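Local coordinates for inclusion membrane protein A (Chlamydia trachomatis, PDB 6E7E), which probably promotes the homotypic fusion of chlamydial inclusions as a SNARE-like inclusion membrane protein, the chain here being its helical soluble domain, at residues A3-H6 / L7-D10; L33-S36 / K37-T41; S77-E80 / M81-L84; R101-I104 / R105-T108; T133-D136 / S137-E141. The protein carries 2 engineered substitutions. All coordinates share one frame; numbering follows the deposited sequence.

Contact 1 of 5, residues A3-H6 / L7-D10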
# COMPACT_ATOMS: atom_id res chain seq x y z
N ALA A 3 5.35 -21.46 -14.45
CA ALA A 3 4.49 -21.16 -15.62
C ALA A 3 3.84 -19.79 -15.42
O ALA A 3 3.37 -19.45 -14.30
CB ALA A 3 3.47 -22.25 -15.81
N ASN A 4 3.69 -19.07 -16.50
CA ASN A 4 3.12 -17.72 -16.44
C ASN A 4 1.67 -17.78 -15.99
O ASN A 4 1.27 -16.85 -15.32
CB ASN A 4 3.27 -16.95 -17.75
CG ASN A 4 4.69 -16.49 -17.94
OD1 ASN A 4 5.32 -15.96 -17.02
ND2 ASN A 4 5.20 -16.67 -19.14
N LEU A 5 0.92 -18.82 -16.30
CA LEU A 5 -0.49 -18.86 -15.86
C LEU A 5 -0.52 -18.88 -14.32
O LEU A 5 -1.36 -18.22 -13.71
CB LEU A 5 -1.19 -20.08 -16.43
CG LEU A 5 -2.63 -20.25 -15.97
CD1 LEU A 5 -3.48 -19.02 -16.25
CD2 LEU A 5 -3.25 -21.45 -16.64
N HIS A 6 0.38 -19.63 -13.69
CA HIS A 6 0.45 -19.71 -12.21
C HIS A 6 0.91 -18.38 -11.63
O HIS A 6 0.38 -17.96 -10.58
CB HIS A 6 1.31 -20.87 -11.73
CG HIS A 6 0.65 -22.17 -11.93
ND1 HIS A 6 -0.00 -22.84 -10.91
CD2 HIS A 6 0.48 -22.91 -13.05
CE1 HIS A 6 -0.54 -23.94 -11.39
NE2 HIS A 6 -0.25 -24.01 -12.70
N LEU A 7 1.85 -17.73 -12.26
CA LEU A 7 2.27 -16.40 -11.78
C LEU A 7 1.13 -15.40 -11.95
O LEU A 7 0.96 -14.54 -11.07
CB LEU A 7 3.52 -15.95 -12.52
CG LEU A 7 4.76 -16.79 -12.23
CD1 LEU A 7 5.95 -16.27 -13.00
CD2 LEU A 7 5.10 -16.79 -10.74
N TYR A 8 0.35 -15.50 -13.03
CA TYR A 8 -0.85 -14.65 -13.19
C TYR A 8 -1.82 -14.88 -12.03
O TYR A 8 -2.33 -13.92 -11.45
CB TYR A 8 -1.49 -14.92 -14.55
CG TYR A 8 -2.88 -14.37 -14.69
CD1 TYR A 8 -3.10 -13.03 -14.93
CD2 TYR A 8 -3.99 -15.18 -14.49
CE1 TYR A 8 -4.38 -12.51 -15.02
CE2 TYR A 8 -5.27 -14.67 -14.57
CZ TYR A 8 -5.47 -13.33 -14.83
OH TYR A 8 -6.73 -12.81 -14.92
N GLN A 9 -2.06 -16.13 -11.68
CA GLN A 9 -2.99 -16.44 -10.56
C GLN A 9 -2.42 -15.92 -9.24
O GLN A 9 -3.20 -15.40 -8.41
CB GLN A 9 -3.27 -17.92 -10.52
CG GLN A 9 -4.11 -18.37 -11.69
CD GLN A 9 -4.13 -19.86 -11.91
OE1 GLN A 9 -3.41 -20.67 -11.31
NE2 GLN A 9 -5.01 -20.21 -12.81
N ASP A 10 -1.12 -16.02 -9.03
CA ASP A 10 -0.49 -15.46 -7.80
C ASP A 10 -0.68 -13.95 -7.77
O ASP A 10 -1.02 -13.39 -6.74
CB ASP A 10 1.00 -15.77 -7.77
CG ASP A 10 1.38 -17.19 -7.50
OD1 ASP A 10 0.53 -17.91 -6.98
OD2 ASP A 10 2.52 -17.56 -7.85
O HOH W 1 -1.33 -20.30 -8.95
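L5 and Q9 meet through opposite choices at the first torsion: CG of L5 is trans to its backbone N (chi1 177°), next to the carbonyl carbon, whereas CG of Q9 lies beside its own backbone N (chi1 -70°). The first choice carries the leucine forward and the second carries the glutamine back, so that they converge one turn apart in the opening turns of helix 4-38, an i to i+4 pairing near the N-terminus of the soluble domain. The L5 methyl CD1 reaches the Q9 amide nitrogen NE2 at 3.9 Å, and the same methyl lies 4.3 Å from Y8 CD2. The other end of the Q9 amide lies near H6. The two side chains run alongside one another in the same direction, with OE1 of Q9 over one face of the imidazole, displaced toward the rim, and the ring and amide planes 67° apart. A water donates to Q9 OE1 at 3.2 Å and makes weak, longer bonds to H6 O and H6 ND1, a loose bridge from the amide to H6. A3 stands at the N-cap, where its carbonyl O takes the first helical bond from L7 N at 3.1 Å. Around this turn the faces divide: Y8 stacks with Y74, L7 packs on Q87 and I90 of helix 87-107, and the carboxylate of D10 is claimed by R13 in a salt bridge. On the inward side, the branch carbon CG of L7 rests 3.6 Å from A3 O.

Contact 2 of 5, residues L33-S36 / K37-T41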
# COMPACT_ATOMS: atom_id res chain seq x y z
N LEU A 33 -7.08 11.69 10.10
CA LEU A 33 -7.40 13.11 9.84
C LEU A 33 -8.33 13.63 10.93
O LEU A 33 -8.10 14.68 11.51
CB LEU A 33 -8.05 13.27 8.47
CG LEU A 33 -8.43 14.70 8.12
CD1 LEU A 33 -7.21 15.60 8.08
CD2 LEU A 33 -9.11 14.69 6.76
N HIS A 34 -9.39 12.89 11.21
CA HIS A 34 -10.29 13.25 12.33
C HIS A 34 -9.50 13.42 13.62
O HIS A 34 -9.65 14.42 14.30
CB HIS A 34 -11.38 12.19 12.51
CG HIS A 34 -12.57 12.35 11.63
ND1 HIS A 34 -12.78 11.85 10.35
CD2 HIS A 34 -13.72 12.97 11.96
CE1 HIS A 34 -14.02 12.17 9.99
NE2 HIS A 34 -14.58 12.87 10.94
N LEU A 35 -8.70 12.43 13.97
CA LEU A 35 -7.97 12.43 15.25
C LEU A 35 -7.05 13.64 15.31
O LEU A 35 -6.91 14.27 16.36
CB LEU A 35 -7.21 11.11 15.42
CG LEU A 35 -6.80 10.77 16.84
CD1 LEU A 35 -8.01 10.37 17.66
CD2 LEU A 35 -5.78 9.63 16.81
N SER A 36 -6.39 13.94 14.21
CA SER A 36 -5.45 15.07 14.14
C SER A 36 -6.17 16.37 14.52
O SER A 36 -5.63 17.16 15.28
CB SER A 36 -4.77 15.13 12.80
OG SER A 36 -3.88 16.20 12.79
N LYS A 37 -7.36 16.57 13.99
CA LYS A 37 -8.10 17.82 14.25
C LYS A 37 -8.70 17.80 15.65
O LYS A 37 -8.67 18.82 16.33
CB LYS A 37 -9.21 17.98 13.22
CG LYS A 37 -8.70 18.09 11.80
CD LYS A 37 -7.62 19.13 11.61
CE LYS A 37 -7.21 19.30 10.17
NZ LYS A 37 -5.93 20.02 10.05
N GLU A 38 -9.20 16.66 16.09
CA GLU A 38 -9.81 16.53 17.43
C GLU A 38 -8.79 16.90 18.50
O GLU A 38 -9.18 17.47 19.51
CB GLU A 38 -10.27 15.10 17.65
CG GLU A 38 -11.52 14.70 16.91
CD GLU A 38 -11.72 13.20 16.95
OE1 GLU A 38 -11.30 12.59 17.99
OE2 GLU A 38 -12.30 12.65 15.97
N PHE A 39 -7.53 16.53 18.30
CA PHE A 39 -6.47 16.64 19.32
C PHE A 39 -5.52 17.81 19.08
O PHE A 39 -4.58 18.00 19.84
CB PHE A 39 -5.75 15.31 19.50
CG PHE A 39 -6.56 14.34 20.31
CD1 PHE A 39 -7.51 13.52 19.73
CD2 PHE A 39 -6.39 14.29 21.68
CE1 PHE A 39 -8.30 12.70 20.50
CE2 PHE A 39 -7.18 13.45 22.45
CZ PHE A 39 -8.13 12.66 21.86
N ALA A 40 -5.79 18.63 18.09
CA ALA A 40 -4.86 19.71 17.71
C ALA A 40 -4.59 20.61 18.93
O ALA A 40 -3.46 21.06 19.06
CB ALA A 40 -5.41 20.50 16.57
N THR A 41 -5.59 20.88 19.77
CA THR A 41 -5.40 21.82 20.91
C THR A 41 -5.17 21.09 22.23
O THR A 41 -4.97 21.79 23.21
CB THR A 41 -6.59 22.77 21.03
OG1 THR A 41 -7.77 22.01 21.27
CG2 THR A 41 -6.77 23.63 19.81
O HOH W 2 -4.14 17.81 10.57
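L35, in the last turn of helix 4-38, and F39, just beyond it, pack together where the chain turns toward helix 44-57 of the helical bundle. L35 holds CG trans to its backbone N (chi1 -160°), which swings the isobutyl group forward along the helix. F39 turns the other way, with CG next to its own N, and the ring comes back to meet the leucine: L35 CD1 touches F39 CE1 at 3.7 Å. The L35 carbonyl O lies in the ring plane at the edge of F39, while also accepting the F39 backbone N-H at 3.0 Å. Both side chains are buried, between S50 and L46 of helix 44-57 and A111, R115 and A118 of helix 110-119, so this end of the long helix is seated in the bundle. E38 follows a different path. Its chain is extended beyond CG and runs back over the preceding turn, placing OE2 3.6 Å from H34 CB, near the plane of the imidazole and at its edge; the carboxylate itself is committed to a salt bridge with R115. K37, on another side of the helix, is folded at chi2 (-51°), a bend that brings CE to 4.2 Å from the L33 methyl CD1 and sends the ammonium toward S36. With OG of S36 trans to N, the two polar ends do not meet directly but share a water, which donates to S36 OG at 2.8 Å and accepts from K37 NZ at 2.9 Å.

Contact 3 of 5, residues S77-E80 / M81-L84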
# COMPACT_ATOMS: atom_id res chain seq x y z
N SER A 77 -2.10 -11.02 -24.02
CA SER A 77 -0.66 -10.65 -23.92
C SER A 77 0.18 -11.29 -25.03
O SER A 77 -0.19 -12.37 -25.56
CB SER A 77 -0.08 -11.04 -22.60
OG SER A 77 -0.14 -12.44 -22.37
N THR A 78 1.29 -10.63 -25.37
CA THR A 78 2.40 -11.24 -26.11
C THR A 78 3.35 -12.04 -25.23
O THR A 78 3.43 -11.80 -24.02
CB THR A 78 3.21 -10.19 -26.86
OG1 THR A 78 3.97 -9.43 -25.92
CG2 THR A 78 2.35 -9.33 -27.77
N GLU A 79 4.18 -12.88 -25.84
CA GLU A 79 5.24 -13.60 -25.11
C GLU A 79 6.23 -12.60 -24.49
O GLU A 79 6.70 -12.78 -23.35
CB GLU A 79 5.90 -14.58 -26.07
CG GLU A 79 6.66 -15.67 -25.38
CD GLU A 79 6.98 -16.93 -26.17
OE1 GLU A 79 6.43 -17.16 -27.33
OE2 GLU A 79 7.80 -17.69 -25.63
N GLU A 80 6.53 -11.53 -25.19
CA GLU A 80 7.50 -10.54 -24.67
C GLU A 80 6.94 -9.85 -23.41
O GLU A 80 7.67 -9.65 -22.44
CB GLU A 80 7.79 -9.51 -25.74
CG GLU A 80 8.92 -8.61 -25.35
CD GLU A 80 10.29 -9.26 -25.26
OE1 GLU A 80 10.46 -10.39 -25.80
OE2 GLU A 80 11.17 -8.66 -24.62
N MET A 81 5.69 -9.44 -23.48
CA MET A 81 5.06 -8.80 -22.31
C MET A 81 5.08 -9.76 -21.12
O MET A 81 5.28 -9.32 -19.99
CB MET A 81 3.64 -8.39 -22.67
CG MET A 81 2.95 -7.64 -21.57
SD MET A 81 3.58 -5.98 -21.25
CE MET A 81 2.79 -5.10 -22.61
N ARG A 82 4.83 -11.04 -21.37
CA ARG A 82 4.76 -12.00 -20.25
C ARG A 82 6.12 -12.21 -19.58
O ARG A 82 6.14 -12.71 -18.45
CB ARG A 82 4.16 -13.33 -20.71
CG ARG A 82 2.67 -13.23 -21.00
CD ARG A 82 2.03 -14.57 -21.18
NE ARG A 82 2.58 -15.34 -22.27
CZ ARG A 82 2.13 -15.31 -23.52
NH1 ARG A 82 1.12 -14.54 -23.88
NH2 ARG A 82 2.66 -16.13 -24.40
N LYS A 83 7.23 -11.75 -20.16
CA LYS A 83 8.51 -11.78 -19.42
C LYS A 83 8.43 -10.90 -18.16
O LYS A 83 9.24 -11.10 -17.26
CB LYS A 83 9.66 -11.36 -20.32
CG LYS A 83 9.86 -12.31 -21.48
CD LYS A 83 10.99 -11.93 -22.38
CE LYS A 83 11.05 -12.81 -23.61
NZ LYS A 83 12.15 -12.41 -24.52
N LEU A 84 7.53 -9.94 -18.11
CA LEU A 84 7.41 -9.05 -16.93
C LEU A 84 6.74 -9.77 -15.76
O LEU A 84 6.77 -9.21 -14.65
CB LEU A 84 6.68 -7.77 -17.31
CG LEU A 84 7.44 -6.91 -18.31
CD1 LEU A 84 6.64 -5.68 -18.69
CD2 LEU A 84 8.82 -6.48 -17.81
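R82, at the end of the short helix 79-82, reaches back to S77, just ahead of the N-cap, the guanidinium folding over the first residues of the turn. NH1 of R82 donates to S77 OG at 2.9 Å, in a fairly straight bond with the oxygen almost in the guanidinium plane. S77 OG has a second partner, Y74 O, so the hydroxyl links the arginine to the preceding chain. A bend at chi3 of R82 (-60°) lays the flat group over the backbone, where T78 O and E79 CA sit above one and the same face, each offset toward the rim. T78 is the N-cap. Its OG1, held between its own N and carbonyl carbon, accepts from M81 N at 3.0 Å along a nearly straight N-H direction (168°), satisfying one amide that the first turn would otherwise leave without a helical acceptor. That hydroxyl is also hydrogen-bonded to E163 of helix 125-165. The next amide, R82 N, bonds to T78 O at 3.1 Å. K83 N then takes E80 O at 3.1 Å, from well above the carbonyl plane, and reaches E79 O only weakly. Further out, the extended chain of K83 crosses E80, whose chain is bent at chi2, at a slant: NZ meets OE1 at 2.9 Å in a salt bridge, on the syn side but 30° out of the carboxylate plane. M81 turns inward against Q159 and R160. The helix is weakly bonded through its backbone, and the cap, the serine-arginine bond and the ion pair probably add to its hold.

Contact 4 of 5, residues R101-I104 / R105-T108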
# COMPACT_ATOMS: atom_id res chain seq x y z
N ARG A 101 -0.77 -5.95 5.68
CA ARG A 101 -1.96 -6.44 6.39
C ARG A 101 -1.68 -6.44 7.88
O ARG A 101 -2.59 -6.11 8.65
CB ARG A 101 -2.29 -7.85 5.90
CG ARG A 101 -3.11 -7.93 4.63
CD ARG A 101 -3.77 -9.29 4.49
NE ARG A 101 -4.43 -9.51 3.21
CZ ARG A 101 -5.65 -9.06 2.88
NH1 ARG A 101 -6.34 -8.32 3.72
NH2 ARG A 101 -6.17 -9.39 1.72
N GLU A 102 -0.50 -6.85 8.30
CA GLU A 102 -0.20 -6.87 9.75
C GLU A 102 -0.12 -5.45 10.30
O GLU A 102 -0.59 -5.23 11.43
CB GLU A 102 1.06 -7.67 10.02
CG GLU A 102 0.86 -9.17 9.86
CD GLU A 102 -0.02 -9.73 10.96
OE1 GLU A 102 0.50 -9.92 12.07
OE2 GLU A 102 -1.23 -9.87 10.74
N GLU A 103 0.44 -4.49 9.56
CA GLU A 103 0.45 -3.09 10.04
C GLU A 103 -0.99 -2.63 10.25
O GLU A 103 -1.28 -1.98 11.27
CB GLU A 103 1.15 -2.16 9.07
CG GLU A 103 2.64 -2.40 8.94
CD GLU A 103 3.48 -2.30 10.20
OE1 GLU A 103 3.08 -1.61 11.15
OE2 GLU A 103 4.58 -2.88 10.21
N ILE A 104 -1.88 -2.94 9.33
CA ILE A 104 -3.31 -2.56 9.49
C ILE A 104 -3.87 -3.21 10.75
O ILE A 104 -4.58 -2.56 11.50
CB ILE A 104 -4.13 -2.97 8.25
CG1 ILE A 104 -3.77 -2.07 7.07
CG2 ILE A 104 -5.63 -2.94 8.54
CD1 ILE A 104 -4.25 -2.62 5.75
N ARG A 105 -3.57 -4.47 10.96
CA ARG A 105 -4.10 -5.17 12.14
C ARG A 105 -3.69 -4.40 13.40
O ARG A 105 -4.51 -4.22 14.31
CB ARG A 105 -3.62 -6.62 12.15
CG ARG A 105 -4.34 -7.45 13.19
CD ARG A 105 -4.05 -8.93 13.08
NE ARG A 105 -2.65 -9.24 13.36
CZ ARG A 105 -2.13 -9.46 14.57
NH1 ARG A 105 -2.87 -9.38 15.66
NH2 ARG A 105 -0.84 -9.75 14.68
N PHE A 106 -2.44 -4.00 13.52
CA PHE A 106 -1.97 -3.29 14.73
C PHE A 106 -2.56 -1.89 14.82
O PHE A 106 -2.81 -1.38 15.91
CB PHE A 106 -0.46 -3.03 14.70
CG PHE A 106 0.43 -4.22 14.45
CD1 PHE A 106 0.10 -5.46 14.98
CD2 PHE A 106 1.60 -4.11 13.71
CE1 PHE A 106 0.93 -6.56 14.78
CE2 PHE A 106 2.42 -5.21 13.50
CZ PHE A 106 2.08 -6.44 14.03
N LEU A 107 -2.72 -1.22 13.70
CA LEU A 107 -3.15 0.18 13.71
C LEU A 107 -4.65 0.28 13.98
O LEU A 107 -5.07 1.30 14.50
CB LEU A 107 -2.80 0.79 12.36
CG LEU A 107 -3.00 2.29 12.22
CD1 LEU A 107 -2.21 3.07 13.26
CD2 LEU A 107 -2.58 2.72 10.83
N THR A 108 -5.42 -0.71 13.57
CA THR A 108 -6.90 -0.58 13.54
C THR A 108 -7.49 -0.09 14.85
O THR A 108 -8.32 0.81 14.80
CB THR A 108 -7.51 -1.90 13.08
OG1 THR A 108 -7.23 -2.11 11.70
CG2 THR A 108 -9.01 -1.90 13.20
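R101 meets R105 through the backbone, its O accepting R105 N at 3.0 Å, while its guanidinium goes elsewhere, into a salt bridge with E20 of helix 4-38. E102, next along, makes a two-bond salt bridge. Its chain is bent at chi2 (-69°) and lies alongside R105, which is trans at chi1 and kinked at chi3, and the arginine takes the carboxylate side-on: NH2 to OE1 at 2.9 Å and NE to OE2 at 3.0 Å. Both oxygens are met on their syn sides, somewhat out of the carboxylate plane, though they lie close to the guanidinium plane; the planes are 27° apart, and two bonds fix the rotation of each group. The carbonyl O of E102 sits over the centre of the F106 ring, 3.3 Å above its plane, even as it accepts the F106 N-H. E103 sets its carboxylate nearly perpendicular to the same ring, OE1 standing 3.9 Å from CD2 at the edge, and commits OE2 to S137 on helix 125-165. I104 closes the walk: its O accepts twice from T108, from the backbone N at 2.9 Å and from the hydroxyl OG1 at 2.7 Å, the latter from above the carbonyl plane. I104 also faces L25, and L107 packs on F32 and L131. An i to i+3 ion pair on the outer face, with apolar residues turned to the neighbouring helices, is the pattern of an amphipathic helix in a helical bundle.

Contact 5 of 5, residues T133-D136 / S137-E141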
# COMPACT_ATOMS: atom_id res chain seq x y z
N THR A 133 5.89 4.47 15.84
CA THR A 133 6.59 3.25 15.41
C THR A 133 5.87 2.64 14.21
O THR A 133 6.54 2.22 13.23
CB THR A 133 6.71 2.31 16.61
OG1 THR A 133 7.39 2.97 17.68
CG2 THR A 133 7.43 1.03 16.27
N ILE A 134 4.56 2.54 14.27
CA ILE A 134 3.79 2.00 13.13
C ILE A 134 3.92 2.92 11.92
O ILE A 134 4.08 2.44 10.80
CB ILE A 134 2.32 1.78 13.51
CG1 ILE A 134 2.23 0.71 14.59
CG2 ILE A 134 1.51 1.43 12.27
CD1 ILE A 134 0.89 0.68 15.26
N ARG A 135 3.84 4.24 12.11
CA ARG A 135 4.04 5.18 10.99
C ARG A 135 5.37 4.89 10.31
O ARG A 135 5.41 4.82 9.06
CB ARG A 135 4.02 6.60 11.54
CG ARG A 135 4.41 7.68 10.55
CD ARG A 135 4.94 8.92 11.25
NE ARG A 135 6.18 8.70 11.98
CZ ARG A 135 6.67 9.46 12.96
NH1 ARG A 135 6.10 10.61 13.27
NH2 ARG A 135 7.76 9.09 13.60
N ASP A 136 6.43 4.73 11.08
CA ASP A 136 7.76 4.49 10.48
C ASP A 136 7.78 3.17 9.70
O ASP A 136 8.33 3.11 8.59
CB ASP A 136 8.83 4.48 11.55
CG ASP A 136 9.08 5.80 12.25
OD1 ASP A 136 8.54 6.83 11.78
OD2 ASP A 136 9.81 5.76 13.26
N SER A 137 7.17 2.13 10.24
CA SER A 137 7.13 0.82 9.59
C SER A 137 6.32 0.90 8.30
O SER A 137 6.76 0.37 7.26
CB SER A 137 6.56 -0.18 10.54
OG SER A 137 6.59 -1.44 9.94
N LEU A 138 5.27 1.56 8.36
CA LEU A 138 4.36 1.68 7.22
C LEU A 138 5.01 2.48 6.10
O LEU A 138 4.88 2.11 4.94
CB LEU A 138 3.09 2.36 7.70
CG LEU A 138 2.05 2.65 6.63
CD1 LEU A 138 1.59 1.34 6.06
CD2 LEU A 138 0.85 3.38 7.19
N ARG A 139 5.70 3.59 6.44
CA ARG A 139 6.45 4.37 5.44
C ARG A 139 7.46 3.45 4.77
O ARG A 139 7.62 3.52 3.54
CB ARG A 139 7.16 5.54 6.12
CG ARG A 139 6.25 6.73 6.36
CD ARG A 139 7.00 7.80 7.11
NE ARG A 139 6.27 9.05 7.11
CZ ARG A 139 6.50 10.03 7.96
NH1 ARG A 139 7.43 9.90 8.88
NH2 ARG A 139 5.79 11.14 7.89
N ASP A 140 8.19 2.66 5.53
CA ASP A 140 9.22 1.75 4.97
C ASP A 140 8.54 0.79 3.98
O ASP A 140 9.02 0.56 2.89
CB ASP A 140 9.99 1.03 6.09
CG ASP A 140 11.03 1.88 6.80
OD1 ASP A 140 11.33 2.99 6.30
OD2 ASP A 140 11.53 1.44 7.86
N GLU A 141 7.44 0.17 4.41
CA GLU A 141 6.79 -0.84 3.55
C GLU A 141 6.25 -0.18 2.28
O GLU A 141 6.33 -0.78 1.18
CB GLU A 141 5.66 -1.50 4.33
CG GLU A 141 6.11 -2.41 5.45
CD GLU A 141 6.88 -3.65 5.03
OE1 GLU A 141 6.81 -4.05 3.88
OE2 GLU A 141 7.54 -4.20 5.91
O HOH W 3 10.64 4.63 8.29
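The guanidinium groups of R135 and R139 lie nearly parallel, their planes 8° apart, with the side chains running alongside each other in the same direction. Over one face of the R139 group, toward its rim, sits the aliphatic CD of R135, 3.6 Å from R139 NH1; at the edge of the R135 group, in its plane, stands the carboxylate carbon of D136. R135 grips that carboxylate side-on with two nitrogens and a single acceptor: NE and NH2 each reach D136 OD1 at 3.0 Å, and both come from the same face of the carboxylate plane. The bend at chi3 of R135 (65°) turns the guanidinium to D136, the next residue, while the extended chain of R139 runs back along the helix to lie beside R135. R135 NE and R139 NH1 come to 3.6 Å, two positive groups gathered about the carboxylates of D136 and D52, which probably balance them; D136 OD1 is 4.4 Å from R139 NH1, beyond a salt bridge. D52 of helix 44-57 binds R135 in a salt bridge and R139 in a long, weak ion pair. The residues belong to helix 125-165, the longest of the helical bundle, and its apolar side is formed here by I134 and L138, buried against F106 and L100 of helix 87-107. L138 also touches L57 of helix 44-57. One turn on, D136 O accepts D140 N at 3.1 Å and also a water, which donates a second time to D140 OD1 at 2.7 Å.

Overall arrangement
The five contacts follow one another along the chain without overlap and sample four helices of an elongated, all-helical domain. Contacts 1 and 2 mark the two ends of helix 4-38, with centres about 45 Å apart on opposite sides of the chain's centre. Contact 3, in the short helix 79-82, touches contact 1, their centres about 12 Å apart, so one end of the bundle gathers both. Contacts 4 and 5 lie nearer the middle, on helices 87-107 and 125-165, about 11 Å apart between centres, and meet through E103 with S137 and through F106 and L107 with I134. Segments far apart in sequence thus lie side by side in one elongated helical bundle, consistent with the soluble domain of a SNARE-like protein.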